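Local structure of YlqD protein (Synechococcus sp. WH 8102, 4DCI) at residues B[15-20]-B[134-139]. The protein is of unknown function, a member of the YlqD family that joins a small beta sheet to a long helical hairpin consistent with its predicted coiled coil. Residues are numbered along the deposited sequence; the frame is centred on the assembly and turned at random.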
ATOM      1  N   PRO B  15       1.500 -15.737  12.527  1.00 46.61           N
ATOM      2  CA  PRO B  15       2.022 -16.457  11.378  1.00 45.70           C
ATOM      3  C   PRO B  15       2.267 -17.940  11.697  1.00 44.93           C
ATOM      4  O   PRO B  15       2.516 -18.294  12.851  1.00 49.05           O
ATOM      5  CB  PRO B  15       3.346 -15.750  11.141  1.00 45.12           C
ATOM      6  CG  PRO B  15       3.813 -15.389  12.519  1.00 43.89           C
ATOM      7  CD  PRO B  15       2.579 -15.116  13.321  1.00 45.74           C
ATOM      8  N   ILE B  16       2.185 -18.791  10.680  1.00 44.94           N
ATOM      9  CA  ILE B  16       2.582 -20.193  10.797  1.00 47.72           C
ATOM     10  C   ILE B  16       3.756 -20.426   9.855  1.00 48.64           C
ATOM     11  O   ILE B  16       3.762 -19.940   8.723  1.00 46.81           O
ATOM     12  CB  ILE B  16       1.422 -21.163  10.453  1.00 50.74           C
ATOM     13  CG1 ILE B  16       0.288 -21.052  11.470  1.00 56.82           C
ATOM     14  CG2 ILE B  16       1.882 -22.611  10.410  1.00 50.19           C
ATOM     15  CD1 ILE B  16       0.722 -21.098  12.922  1.00 62.02           C
ATOM     16  N   THR B  17       4.758 -21.156  10.326  1.00 50.38           N
ATOM     17  CA  THR B  17       5.908 -21.460   9.496  1.00 48.23           C
ATOM     18  C   THR B  17       5.696 -22.786   8.789  1.00 46.89           C
ATOM     19  O   THR B  17       5.285 -23.768   9.401  1.00 50.80           O
ATOM     20  CB  THR B  17       7.194 -21.488  10.334  1.00 49.84           C
ATOM     21  OG1 THR B  17       7.419 -20.185  10.883  1.00 51.25           O
ATOM     22  CG2 THR B  17       8.394 -21.899   9.487  1.00 52.70           C
ATOM     23  N   VAL B  18       5.956 -22.805   7.491  1.00 46.12           N
ATOM     24  CA  VAL B  18       5.883 -24.041   6.729  1.00 48.28           C
ATOM     25  C   VAL B  18       7.301 -24.554   6.517  1.00 49.00           C
ATOM     26  O   VAL B  18       8.144 -23.851   5.959  1.00 55.11           O
ATOM     27  CB  VAL B  18       5.187 -23.831   5.365  1.00 47.29           C
ATOM     28  CG1 VAL B  18       4.753 -25.162   4.769  1.00 43.82           C
ATOM     29  CG2 VAL B  18       3.982 -22.925   5.526  1.00 45.07           C
ATOM     30  N   ARG B  19       7.573 -25.763   6.993  1.00 50.14           N
ATOM     31  CA  ARG B  19       8.838 -26.436   6.702  1.00 56.80           C
ATOM     32  C   ARG B  19       8.578 -27.601   5.741  1.00 54.69           C
ATOM     33  O   ARG B  19       7.553 -28.268   5.846  1.00 63.19           O
ATOM     34  CB  ARG B  19       9.490 -26.944   7.995  1.00 61.33           C
ATOM     35  CG  ARG B  19       9.935 -25.844   8.944  1.00 62.74           C
ATOM     36  CD  ARG B  19      10.322 -26.394  10.307  1.00 68.12           C
ATOM     37  NE  ARG B  19      10.342 -25.331  11.311  1.00 76.62           N
ATOM     38  CZ  ARG B  19      10.201 -25.514  12.626  1.00 75.93           C
ATOM     39  NH1 ARG B  19      10.017 -26.729  13.135  1.00 87.64           N
ATOM     40  NH2 ARG B  19      10.228 -24.469  13.444  1.00 81.09           N
ATOM     41  N   ALA B  20       9.490 -27.845   4.801  1.00 53.64           N
ATOM     42  CA  ALA B  20       9.332 -28.964   3.860  1.00 54.02           C
ATOM     43  C   ALA B  20      10.352 -30.062   4.082  1.00 52.72           C
ATOM     44  O   ALA B  20      11.534 -29.801   4.335  1.00 53.86           O
ATOM     45  CB  ALA B  20       9.391 -28.485   2.418  1.00 51.51           C
ATOM     46  N   GLN B 134       5.119 -18.966  17.157  1.00 54.96           N
ATOM     47  CA  GLN B 134       6.233 -19.817  16.769  1.00 54.05           C
ATOM     48  C   GLN B 134       5.845 -21.233  16.390  1.00 58.85           C
ATOM     49  O   GLN B 134       6.678 -22.149  16.418  1.00 69.68           O
ATOM     50  CB  GLN B 134       7.298 -19.829  17.868  1.00 53.98           C
ATOM     51  CG  GLN B 134       7.848 -18.446  18.150  1.00 54.09           C
ATOM     52  CD  GLN B 134       9.158 -18.462  18.906  1.00 57.41           C
ATOM     53  OE1 GLN B 134       9.322 -19.176  19.900  1.00 57.65           O
ATOM     54  NE2 GLN B 134      10.098 -17.653  18.443  1.00 65.51           N
ATOM     55  N   VAL B 135       4.584 -21.418  16.028  1.00 54.15           N
ATOM     56  CA  VAL B 135       4.140 -22.713  15.548  1.00 54.47           C
ATOM     57  C   VAL B 135       4.603 -22.947  14.101  1.00 53.06           C
ATOM     58  O   VAL B 135       4.565 -22.038  13.267  1.00 50.64           O
ATOM     59  CB  VAL B 135       2.619 -22.841  15.693  1.00 54.18           C
ATOM     60  CG1 VAL B 135       2.099 -24.062  14.962  1.00 60.52           C
ATOM     61  CG2 VAL B 135       2.252 -22.927  17.166  1.00 49.65           C
ATOM     62  N   ALA B 136       5.071 -24.161  13.819  1.00 51.42           N
ATOM     63  CA  ALA B 136       5.434 -24.552  12.453  1.00 49.90           C
ATOM     64  C   ALA B 136       4.802 -25.882  12.068  1.00 49.03           C
ATOM     65  O   ALA B 136       4.542 -26.714  12.932  1.00 56.41           O
ATOM     66  CB  ALA B 136       6.942 -24.623  12.292  1.00 43.86           C
ATOM     67  N   ILE B 137       4.544 -26.067  10.774  1.00 46.49           N
ATOM     68  CA  ILE B 137       4.075 -27.348  10.256  1.00 45.39           C
ATOM     69  C   ILE B 137       5.096 -27.938   9.284  1.00 47.28           C
ATOM     70  O   ILE B 137       5.805 -27.204   8.586  1.00 46.91           O
ATOM     71  CB  ILE B 137       2.702 -27.222   9.579  1.00 44.68           C
ATOM     72  CG1 ILE B 137       2.790 -26.350   8.329  1.00 46.05           C
ATOM     73  CG2 ILE B 137       1.703 -26.621  10.543  1.00 47.15           C
ATOM     74  CD1 ILE B 137       1.477 -26.200   7.596  1.00 44.64           C
ATOM     75  N   VAL B 138       5.177 -29.265   9.257  1.00 48.97           N
ATOM     76  CA  VAL B 138       6.116 -29.974   8.390  1.00 51.66           C
ATOM     77  C   VAL B 138       5.359 -30.658   7.257  1.00 55.03           C
ATOM     78  O   VAL B 138       4.477 -31.485   7.502  1.00 56.35           O
ATOM     79  CB  VAL B 138       6.948 -31.004   9.176  1.00 51.79           C
ATOM     80  CG1 VAL B 138       7.871 -31.766   8.247  1.00 48.79           C
ATOM     81  CG2 VAL B 138       7.758 -30.313  10.264  1.00 53.87           C
ATOM     82  N   VAL B 139       5.707 -30.290   6.023  1.00 55.35           N
ATOM     83  CA  VAL B 139       5.070 -30.813   4.814  1.00 56.23           C
ATOM     84  C   VAL B 139       6.000 -31.762   4.051  1.00 59.80           C
ATOM     85  O   VAL B 139       7.197 -31.489   3.888  1.00 56.87           O
ATOM     86  CB  VAL B 139       4.615 -29.673   3.867  1.00 54.24           C
ATOM     87  CG1 VAL B 139       4.235 -30.227   2.506  1.00 56.29           C
ATOM     88  CG2 VAL B 139       3.440 -28.918   4.460  1.00 47.51           C
TER
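A parallel strand pair at the middle of a mixed four-stranded sheet joins T17, V18, R19 and A20 to A136, I137, V138 and V139. The evidence is a ladder of backbone N-H to O hydrogen bonds in which T17 and R19 each donate and accept: T17 N to V135 O, I137 N to T17 O (2.8 Å), R19 N to I137 O (174° at the hydrogen), and V139 N to R19 O (2.7 Å). The axes of the two short segments are parallel in sense, inclined by 27°. Strand 111-123 flanks 10-21 and strand 143-148 flanks 136-140, both antiparallel; the helical hairpin and strand 111-123 intervene in sequence, so the pair is not a simple beta-alpha-beta crossover.

On one face I16, V18, I137 and V139 form an apolar layer. I16 CD1 reaches V135 CB at 3.8 Å, the two side chains side by side. Chi1 of -66° sets I16 CG1 anti to the carbonyl carbon, which leaves CG2 anti to the backbone N, where it meets I137 CG2 at 4.0 Å, these side chains crossing at about a right angle. An alanine at I16 would probably leave V135 CB and I137 CG2 without these apolar partners and open a gap beside them. L10 of the second subunit packs on V135 and I137, and its L129 on V18 and V139. On the other face the R19 chain, extended from CG to NE, carries its guanidinium across A136, whose CB sits 3.3 Å above the centre of that plane; T17 CB also touches A136 CB, at 3.7 Å.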